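Local coordinates for conserved hypothetical secreted protein (Helicobacter pylori, PDB 4RNZ), which is a cell-shape determinant of the M23B metallopeptidase family that probably cleaves peptidoglycan peptides with a zinc ion, at residues 63-69 and 80-86; 190-195 and 230-236. All blocks are in the same frame, centred on the assembly; numbering follows the deposited sequence.

Contact 1 of 2, residues 63-69 and 80-86; sequences SQDLQIH and DFIPIIF
Strands 66-69 and 80-83, from the hairpin 66-73/76-83, run antiparallel, 4.6 Å apart at closest approach with 140° between their directions. Q67 with I82 and H69 with D80 are hydrogen-bonded pairs; L66 with P83 and I68 with F81 are non-hydrogen-bonded. Q67 N to I82 O and I82 N to Q67 O are both 2.8 Å; H69 N to D80 O is 2.7 Å and D80 N to H69 O 2.8 Å. I84 N to D65 O, 3.1 Å, carries the ladder past the strands. S63 OG accepts from D65 N at 3.2 Å, an ST turn, and is also hydrogen-bonded to Y220 OH. On one face I68 CG1 meets F81 CE1 at 3.6 Å. On the other, Q67 and I82, both chi1 p, bring Q67 CG to 3.5 Å from I82 CG1. Q67 NE2 donates to P83 O at 2.9 Å and to a water that also binds I85 N; Q67 OE1 accepts from R146. P83 lacks an amide hydrogen, but its pair is non-hydrogen-bonded, so the ladder loses no bond.

Contact 2 of 2, residues 190-195 and 230-236; sequences LLETPV and SLIHSAS
Segments 190-195 and 230-236 run nearly opposite ways, their end-to-end directions 167° apart. The first is irregular but extended, except at P194 (phi/psi -89/1). The second is strand 231-233 followed by a turn at A235 (-73/-11). The closest CA pairs are E192 with A235 at 4.6 Å, P194 with H233 at 4.8 Å and V195 with I232 at 5.0 Å.

Two backbone hydrogen bonds join them, an antiparallel-like pairing. H233 N to P194 O is 2.8 Å and almost straight, at 176°. E192 N to A235 O is longer, 3.2 Å. CA-H...O contacts accompany both: I232 CA to P194 O at 3.4 Å and L191 CA to A235 O at 3.5 Å. A water bridges E192 OE1 (2.7 Å) and S234 O (2.9 Å).

Van der Waals contacts are few. A235 CB points at the other segment, 3.1 Å from E192 O, and makes an apolar contact with L191 CB at 4.3 Å. L191 CD2 is 3.8 Å from S236 CB, and V195 CG2 3.6 Å from L231 O.

Within 230-236, S234 OG donates to S236 O over a very short 2.4 Å.

This is structural packing, with no zinc ligand in either segment. It docks the link between strands 185-186 and 199-202 against edge strand 231-233 of the M23 peptidase part. I232 bonds through the backbone to strand 285-289, while P194 and A235 rest on F302 of strand 299-306.

Contact 1 comes first along the chain and closes before contact 2 opens. Their centres are 30 Å apart, their nearest atoms about 16 Å, and they share no sheet. Contact 1 lies at the edge of the five-stranded sheet, in the N-terminal part of the protein. Contact 2 joins the loop between strands 185-186 and 199-202 to the M23 peptidase part. Neither contact supplies a zinc ligand, but both lie near the site, where E34 of the N-terminal part binds the metal with H219, D223 and H301. L66 and V195 each have side chains about 12 Å from the zinc. The E34 ligand is consistent with an inhibited form, in which the N-terminal domain blocks the site.

Contact 1 of 2, residues 63-69 and 80-86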
ATOM      1  N   SER A  63      -0.010   6.928   6.784  1.00 33.85           N
ATOM      2  CA  SER A  63       0.270   5.577   6.299  1.00 33.27           C
ATOM      3  C   SER A  63      -0.631   4.650   7.097  1.00 36.34           C
ATOM      4  O   SER A  63      -1.512   5.119   7.825  1.00 37.38           O
ATOM      5  CB  SER A  63       1.742   5.205   6.506  1.00 32.15           C
ATOM      6  OG  SER A  63       2.060   5.007   7.883  1.00 31.10           O
ATOM      7  N   GLN A  64      -0.416   3.348   6.983  1.00 34.94           N
ATOM      8  CA  GLN A  64      -1.200   2.390   7.756  1.00 36.88           C
ATOM      9  C   GLN A  64      -0.795   2.371   9.230  1.00 34.32           C
ATOM     10  O   GLN A  64      -1.541   1.877  10.075  1.00 32.34           O
ATOM     11  CB  GLN A  64      -1.089   0.977   7.175  1.00 37.57           C
ATOM     12  CG  GLN A  64       0.263   0.318   7.404  1.00 38.96           C
ATOM     13  CD  GLN A  64       1.274   0.624   6.310  1.00 40.30           C
ATOM     14  OE1 GLN A  64       1.253   1.695   5.687  1.00 39.55           O
ATOM     15  NE2 GLN A  64       2.174  -0.313   6.079  1.00 38.21           N
ATOM     16  N   ASP A  65       0.379   2.888   9.563  1.00 34.29           N
ATOM     17  CA  ASP A  65       0.740   2.923  10.971  1.00 35.94           C
ATOM     18  C   ASP A  65       1.301   4.227  11.498  1.00 32.43           C
ATOM     19  O   ASP A  65       1.768   4.260  12.629  1.00 29.39           O
ATOM     20  CB  ASP A  65       1.644   1.757  11.319  1.00 39.71           C
ATOM     21  CG  ASP A  65       2.882   1.745  10.513  1.00 44.06           C
ATOM     22  OD1 ASP A  65       3.439   2.832  10.306  1.00 41.02           O
ATOM     23  OD2 ASP A  65       3.279   0.644  10.081  1.00 47.70           O
ATOM     24  N   LEU A  66       1.204   5.300  10.717  1.00 30.73           N
ATOM     25  CA  LEU A  66       1.640   6.623  11.165  1.00 32.29           C
ATOM     26  C   LEU A  66       0.577   7.673  10.866  1.00 29.24           C
ATOM     27  O   LEU A  66      -0.079   7.656   9.800  1.00 27.33           O
ATOM     28  CB  LEU A  66       2.942   7.024  10.466  1.00 35.16           C
ATOM     29  CG  LEU A  66       3.686   8.208  11.070  1.00 38.40           C
ATOM     30  CD1 LEU A  66       4.330   7.830  12.397  1.00 39.23           C
ATOM     31  CD2 LEU A  66       4.751   8.702  10.088  1.00 42.71           C
ATOM     32  N   GLN A  67       0.413   8.603  11.803  1.00 26.82           N
ATOM     33  CA  GLN A  67      -0.576   9.665  11.657  1.00 25.88           C
ATOM     34  C   GLN A  67      -0.067  10.999  12.166  1.00 26.19           C
ATOM     35  O   GLN A  67       0.787  11.075  13.028  1.00 23.62           O
ATOM     36  CB  GLN A  67      -1.898   9.323  12.385  1.00 27.66           C
ATOM     37  CG  GLN A  67      -1.828   9.233  13.903  1.00 27.62           C
ATOM     38  CD  GLN A  67      -3.063   8.569  14.536  1.00 27.46           C
ATOM     39  OE1 GLN A  67      -4.189   8.730  14.076  1.00 28.59           O
ATOM     40  NE2 GLN A  67      -2.841   7.827  15.606  1.00 28.72           N
ATOM     41  N   ILE A  68      -0.630  12.063  11.617  1.00 26.04           N
ATOM     42  CA  ILE A  68      -0.370  13.391  12.121  1.00 27.48           C
ATOM     43  C   ILE A  68      -1.311  13.618  13.291  1.00 28.26           C
ATOM     44  O   ILE A  68      -2.515  13.429  13.151  1.00 28.41           O
ATOM     45  CB  ILE A  68      -0.697  14.441  11.055  1.00 28.16           C
ATOM     46  CG1 ILE A  68       0.354  14.391   9.952  1.00 30.44           C
ATOM     47  CG2 ILE A  68      -0.789  15.848  11.655  1.00 28.46           C
ATOM     48  CD1 ILE A  68      -0.048  15.195   8.730  1.00 32.75           C
ATOM     49  N   HIS A  69      -0.757  14.042  14.419  1.00 27.26           N
ATOM     50  CA  HIS A  69      -1.551  14.512  15.545  1.00 27.64           C
ATOM     51  C   HIS A  69      -1.368  16.018  15.718  1.00 26.94           C
ATOM     52  O   HIS A  69      -0.268  16.480  16.049  1.00 27.62           O
ATOM     53  CB  HIS A  69      -1.105  13.786  16.814  1.00 27.63           C
ATOM     54  CG  HIS A  69      -1.901  14.138  18.038  1.00 28.99           C
ATOM     55  ND1 HIS A  69      -1.388  14.031  19.322  1.00 30.29           N
ATOM     56  CD2 HIS A  69      -3.167  14.602  18.175  1.00 28.16           C
ATOM     57  CE1 HIS A  69      -2.301  14.431  20.190  1.00 30.20           C
ATOM     58  NE2 HIS A  69      -3.397  14.756  19.524  1.00 29.20           N
ATOM     59  N   ASP A  80       2.565  16.526  15.891  1.00 28.65           N
ATOM     60  CA  ASP A  80       3.429  15.371  16.070  1.00 32.09           C
ATOM     61  C   ASP A  80       3.071  14.341  15.011  1.00 28.64           C
ATOM     62  O   ASP A  80       1.946  14.303  14.541  1.00 28.35           O
ATOM     63  CB  ASP A  80       3.255  14.705  17.453  1.00 31.39           C
ATOM     64  CG  ASP A  80       3.655  15.601  18.600  1.00 37.09           C
ATOM     65  OD1 ASP A  80       4.595  16.388  18.440  1.00 38.11           O
ATOM     66  OD2 ASP A  80       3.031  15.506  19.676  1.00 37.41           O
ATOM     67  N   PHE A  81       4.039  13.496  14.690  1.00 29.62           N
ATOM     68  CA  PHE A  81       3.812  12.319  13.858  1.00 28.82           C
ATOM     69  C   PHE A  81       3.841  11.164  14.826  1.00 29.96           C
ATOM     70  O   PHE A  81       4.849  10.949  15.482  1.00 30.14           O
ATOM     71  CB  PHE A  81       4.893  12.217  12.810  1.00 29.32           C
ATOM     72  CG  PHE A  81       4.804  13.293  11.766  1.00 29.28           C
ATOM     73  CD1 PHE A  81       4.009  13.125  10.637  1.00 30.76           C
ATOM     74  CD2 PHE A  81       5.497  14.483  11.920  1.00 33.22           C
ATOM     75  CE1 PHE A  81       3.901  14.128   9.674  1.00 30.01           C
ATOM     76  CE2 PHE A  81       5.404  15.482  10.962  1.00 32.97           C
ATOM     77  CZ  PHE A  81       4.602  15.309   9.841  1.00 32.35           C
ATOM     78  N   ILE A  82       2.728  10.443  14.952  1.00 29.79           N
ATOM     79  CA  ILE A  82       2.620   9.410  15.974  1.00 29.98           C
ATOM     80  C   ILE A  82       2.115   8.087  15.416  1.00 28.38           C
ATOM     81  O   ILE A  82       1.497   8.076  14.354  1.00 29.11           O
ATOM     82  CB  ILE A  82       1.693   9.874  17.122  1.00 29.80           C
ATOM     83  CG1 ILE A  82       0.269  10.060  16.631  1.00 30.99           C
ATOM     84  CG2 ILE A  82       2.216  11.167  17.733  1.00 31.76           C
ATOM     85  CD1 ILE A  82      -0.736  10.270  17.755  1.00 32.10           C
ATOM     86  N   PRO A  83       2.336   6.975  16.147  1.00 28.50           N
ATOM     87  CA  PRO A  83       1.771   5.678  15.733  1.00 29.54           C
ATOM     88  C   PRO A  83       0.244   5.661  15.723  1.00 28.88           C
ATOM     89  O   PRO A  83      -0.392   6.425  16.459  1.00 27.91           O
ATOM     90  CB  PRO A  83       2.283   4.707  16.803  1.00 30.44           C
ATOM     91  CG  PRO A  83       3.468   5.367  17.401  1.00 30.94           C
ATOM     92  CD  PRO A  83       3.214   6.838  17.323  1.00 30.35           C
ATOM     93  N   ILE A  84      -0.317   4.823  14.858  1.00 29.06           N
ATOM     94  CA  ILE A  84      -1.730   4.501  14.818  1.00 28.51           C
ATOM     95  C   ILE A  84      -1.924   3.216  15.600  1.00 29.60           C
ATOM     96  O   ILE A  84      -1.259   2.201  15.337  1.00 30.12           O
ATOM     97  CB  ILE A  84      -2.254   4.277  13.389  1.00 28.50           C
ATOM     98  CG1 ILE A  84      -2.096   5.538  12.525  1.00 29.15           C
ATOM     99  CG2 ILE A  84      -3.724   3.914  13.416  1.00 27.08           C
ATOM    100  CD1 ILE A  84      -2.448   5.316  11.057  1.00 30.83           C
ATOM    101  N   ILE A  85      -2.839   3.264  16.562  1.00 29.69           N
ATOM    102  CA  ILE A  85      -3.194   2.085  17.335  1.00 30.19           C
ATOM    103  C   ILE A  85      -4.346   1.396  16.617  1.00 28.07           C
ATOM    104  O   ILE A  85      -5.363   2.006  16.292  1.00 26.31           O
ATOM    105  CB  ILE A  85      -3.593   2.413  18.798  1.00 29.46           C
ATOM    106  CG1 ILE A  85      -2.451   3.112  19.533  1.00 29.77           C
ATOM    107  CG2 ILE A  85      -3.921   1.130  19.559  1.00 30.59           C
ATOM    108  CD1 ILE A  85      -2.880   3.765  20.840  1.00 32.10           C
ATOM    109  N   PHE A  86      -4.176   0.107  16.351  1.00 28.55           N
ATOM    110  CA  PHE A  86      -5.192  -0.624  15.616  1.00 28.61           C
ATOM    111  C   PHE A  86      -5.290  -2.072  16.034  1.00 28.34           C
ATOM    112  O   PHE A  86      -4.347  -2.633  16.605  1.00 26.08           O
ATOM    113  CB  PHE A  86      -4.922  -0.538  14.100  1.00 30.17           C
ATOM    114  CG  PHE A  86      -3.613  -1.147  13.682  1.00 33.67           C
ATOM    115  CD1 PHE A  86      -3.512  -2.515  13.437  1.00 35.08           C
ATOM    116  CD2 PHE A  86      -2.479  -0.359  13.520  1.00 34.13           C
ATOM    117  CE1 PHE A  86      -2.309  -3.075  13.063  1.00 35.14           C
ATOM    118  CE2 PHE A  86      -1.266  -0.916  13.140  1.00 34.06           C
ATOM    119  CZ  PHE A  86      -1.180  -2.275  12.907  1.00 36.35           C
TER
HETATM  120  O   HOH W   1      -4.146   5.672  17.021  1.00 26.31           O

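Contact 2 of 2, residues 190-195 and 230-236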
ATOM      1  N   LEU A 190       9.764  -5.609 -11.870  1.00 31.41           N
ATOM      2  CA  LEU A 190      11.206  -5.354 -12.023  1.00 33.13           C
ATOM      3  C   LEU A 190      11.278  -3.861 -12.280  1.00 31.69           C
ATOM      4  O   LEU A 190      11.015  -3.408 -13.386  1.00 31.52           O
ATOM      5  CB  LEU A 190      11.800  -6.153 -13.194  1.00 35.97           C
ATOM      6  CG  LEU A 190      11.501  -7.669 -13.197  1.00 41.35           C
ATOM      7  CD1 LEU A 190      11.657  -8.315 -14.578  1.00 44.34           C
ATOM      8  CD2 LEU A 190      12.338  -8.418 -12.170  1.00 44.91           C
ATOM      9  N   LEU A 191      11.558  -3.107 -11.237  1.00 28.32           N
ATOM     10  CA  LEU A 191      11.695  -1.672 -11.348  1.00 29.58           C
ATOM     11  C   LEU A 191      13.132  -1.299 -11.682  1.00 30.88           C
ATOM     12  O   LEU A 191      14.058  -2.015 -11.341  1.00 31.46           O
ATOM     13  CB  LEU A 191      11.302  -1.012 -10.032  1.00 28.70           C
ATOM     14  CG  LEU A 191       9.867  -1.196  -9.567  1.00 28.25           C
ATOM     15  CD1 LEU A 191       9.667  -0.351  -8.321  1.00 30.02           C
ATOM     16  CD2 LEU A 191       8.907  -0.801 -10.674  1.00 27.93           C
ATOM     17  N   GLU A 192      13.301  -0.163 -12.335  1.00 33.05           N
ATOM     18  CA  GLU A 192      14.633   0.354 -12.683  1.00 34.76           C
ATOM     19  C   GLU A 192      14.851   1.639 -11.929  1.00 31.89           C
ATOM     20  O   GLU A 192      13.930   2.428 -11.765  1.00 30.73           O
ATOM     21  CB  GLU A 192      14.712   0.672 -14.170  1.00 36.14           C
ATOM     22  CG  GLU A 192      14.858  -0.552 -15.032  1.00 40.42           C
ATOM     23  CD  GLU A 192      14.927  -0.242 -16.514  1.00 42.75           C
ATOM     24  OE1 GLU A 192      14.767   0.938 -16.937  1.00 40.64           O
ATOM     25  OE2 GLU A 192      15.143  -1.208 -17.279  1.00 46.24           O
ATOM     26  N   THR A 193      16.076   1.854 -11.486  1.00 30.65           N
ATOM     27  CA  THR A 193      16.453   3.083 -10.847  1.00 28.97           C
ATOM     28  C   THR A 193      16.155   4.242 -11.800  1.00 28.54           C
ATOM     29  O   THR A 193      16.587   4.207 -12.930  1.00 27.41           O
ATOM     30  CB  THR A 193      17.943   3.041 -10.534  1.00 29.67           C
ATOM     31  OG1 THR A 193      18.191   1.962  -9.635  1.00 30.21           O
ATOM     32  CG2 THR A 193      18.385   4.315  -9.916  1.00 29.24           C
ATOM     33  N   PRO A 194      15.390   5.259 -11.338  1.00 27.08           N
ATOM     34  CA  PRO A 194      14.808   6.265 -12.232  1.00 29.71           C
ATOM     35  C   PRO A 194      15.663   7.491 -12.505  1.00 29.46           C
ATOM     36  O   PRO A 194      15.209   8.379 -13.211  1.00 28.47           O
ATOM     37  CB  PRO A 194      13.539   6.705 -11.480  1.00 29.92           C
ATOM     38  CG  PRO A 194      13.875   6.529 -10.049  1.00 29.73           C
ATOM     39  CD  PRO A 194      14.826   5.348  -9.978  1.00 27.38           C
ATOM     40  N   VAL A 195      16.869   7.550 -11.944  1.00 30.14           N
ATOM     41  CA  VAL A 195      17.719   8.744 -12.069  1.00 30.99           C
ATOM     42  C   VAL A 195      19.181   8.346 -11.886  1.00 30.82           C
ATOM     43  O   VAL A 195      19.478   7.289 -11.295  1.00 29.16           O
ATOM     44  CB  VAL A 195      17.328   9.811 -11.019  1.00 32.97           C
ATOM     45  CG1 VAL A 195      17.737   9.386  -9.610  1.00 31.62           C
ATOM     46  CG2 VAL A 195      17.917  11.167 -11.350  1.00 33.24           C
ATOM     47  N   SER A 230      18.879  16.845 -13.776  1.00 30.26           N
ATOM     48  CA  SER A 230      19.090  15.445 -14.150  1.00 29.25           C
ATOM     49  C   SER A 230      17.782  14.802 -14.685  1.00 29.44           C
ATOM     50  O   SER A 230      16.688  15.034 -14.158  1.00 30.13           O
ATOM     51  CB  SER A 230      19.610  14.650 -12.940  1.00 29.80           C
ATOM     52  OG  SER A 230      20.886  15.071 -12.513  1.00 30.35           O
ATOM     53  N   LEU A 231      17.894  14.023 -15.749  1.00 27.60           N
ATOM     54  CA  LEU A 231      16.748  13.352 -16.306  1.00 26.60           C
ATOM     55  C   LEU A 231      16.167  12.302 -15.352  1.00 28.55           C
ATOM     56  O   LEU A 231      16.898  11.528 -14.745  1.00 27.15           O
ATOM     57  CB  LEU A 231      17.095  12.696 -17.625  1.00 27.22           C
ATOM     58  CG  LEU A 231      17.574  13.654 -18.719  1.00 26.71           C
ATOM     59  CD1 LEU A 231      17.663  12.905 -20.034  1.00 27.97           C
ATOM     60  CD2 LEU A 231      16.662  14.858 -18.844  1.00 28.96           C
ATOM     61  N   ILE A 232      14.834  12.291 -15.257  1.00 27.22           N
ATOM     62  CA  ILE A 232      14.097  11.311 -14.470  1.00 27.71           C
ATOM     63  C   ILE A 232      13.305  10.465 -15.445  1.00 28.01           C
ATOM     64  O   ILE A 232      12.585  10.988 -16.313  1.00 29.32           O
ATOM     65  CB  ILE A 232      13.131  11.982 -13.467  1.00 28.92           C
ATOM     66  CG1 ILE A 232      13.921  12.904 -12.516  1.00 29.26           C
ATOM     67  CG2 ILE A 232      12.370  10.923 -12.662  1.00 28.71           C
ATOM     68  CD1 ILE A 232      13.053  13.863 -11.728  1.00 29.96           C
ATOM     69  N   HIS A 233      13.488   9.155 -15.318  1.00 26.14           N
ATOM     70  CA  HIS A 233      12.878   8.171 -16.170  1.00 27.82           C
ATOM     71  C   HIS A 233      11.942   7.305 -15.343  1.00 27.33           C
ATOM     72  O   HIS A 233      12.268   6.936 -14.210  1.00 27.89           O
ATOM     73  CB  HIS A 233      13.946   7.268 -16.781  1.00 29.06           C
ATOM     74  CG  HIS A 233      14.905   7.979 -17.683  1.00 27.67           C
ATOM     75  ND1 HIS A 233      14.916   7.791 -19.046  1.00 27.71           N
ATOM     76  CD2 HIS A 233      15.891   8.868 -17.416  1.00 27.15           C
ATOM     77  CE1 HIS A 233      15.853   8.555 -19.586  1.00 27.90           C
ATOM     78  NE2 HIS A 233      16.469   9.207 -18.617  1.00 29.25           N
ATOM     79  N   SER A 234      10.804   6.939 -15.910  1.00 29.76           N
ATOM     80  CA  SER A 234       9.848   6.068 -15.210  1.00 29.99           C
ATOM     81  C   SER A 234      10.465   4.715 -14.888  1.00 28.41           C
ATOM     82  O   SER A 234      11.017   4.051 -15.760  1.00 30.89           O
ATOM     83  CB  SER A 234       8.590   5.833 -16.063  1.00 30.88           C
ATOM     84  OG  SER A 234       7.671   4.996 -15.374  1.00 30.64           O
ATOM     85  N   ALA A 235      10.332   4.286 -13.641  1.00 27.44           N
ATOM     86  CA  ALA A 235      10.872   3.002 -13.218  1.00 26.90           C
ATOM     87  C   ALA A 235      10.068   1.839 -13.748  1.00 28.13           C
ATOM     88  O   ALA A 235      10.509   0.689 -13.616  1.00 26.83           O
ATOM     89  CB  ALA A 235      10.906   2.925 -11.713  1.00 26.37           C
ATOM     90  N   SER A 236       8.882   2.132 -14.310  1.00 26.53           N
ATOM     91  CA  SER A 236       7.968   1.110 -14.787  1.00 28.95           C
ATOM     92  C   SER A 236       7.044   1.638 -15.885  1.00 28.33           C
ATOM     93  O   SER A 236       6.966   2.842 -16.143  1.00 29.17           O
ATOM     94  CB  SER A 236       7.070   0.624 -13.648  1.00 30.03           C
ATOM     95  OG  SER A 236       6.149   1.648 -13.280  1.00 28.67           O
TER
HETATM   96  O   HOH W   2      13.798   3.342 -16.248  1.00 33.31           O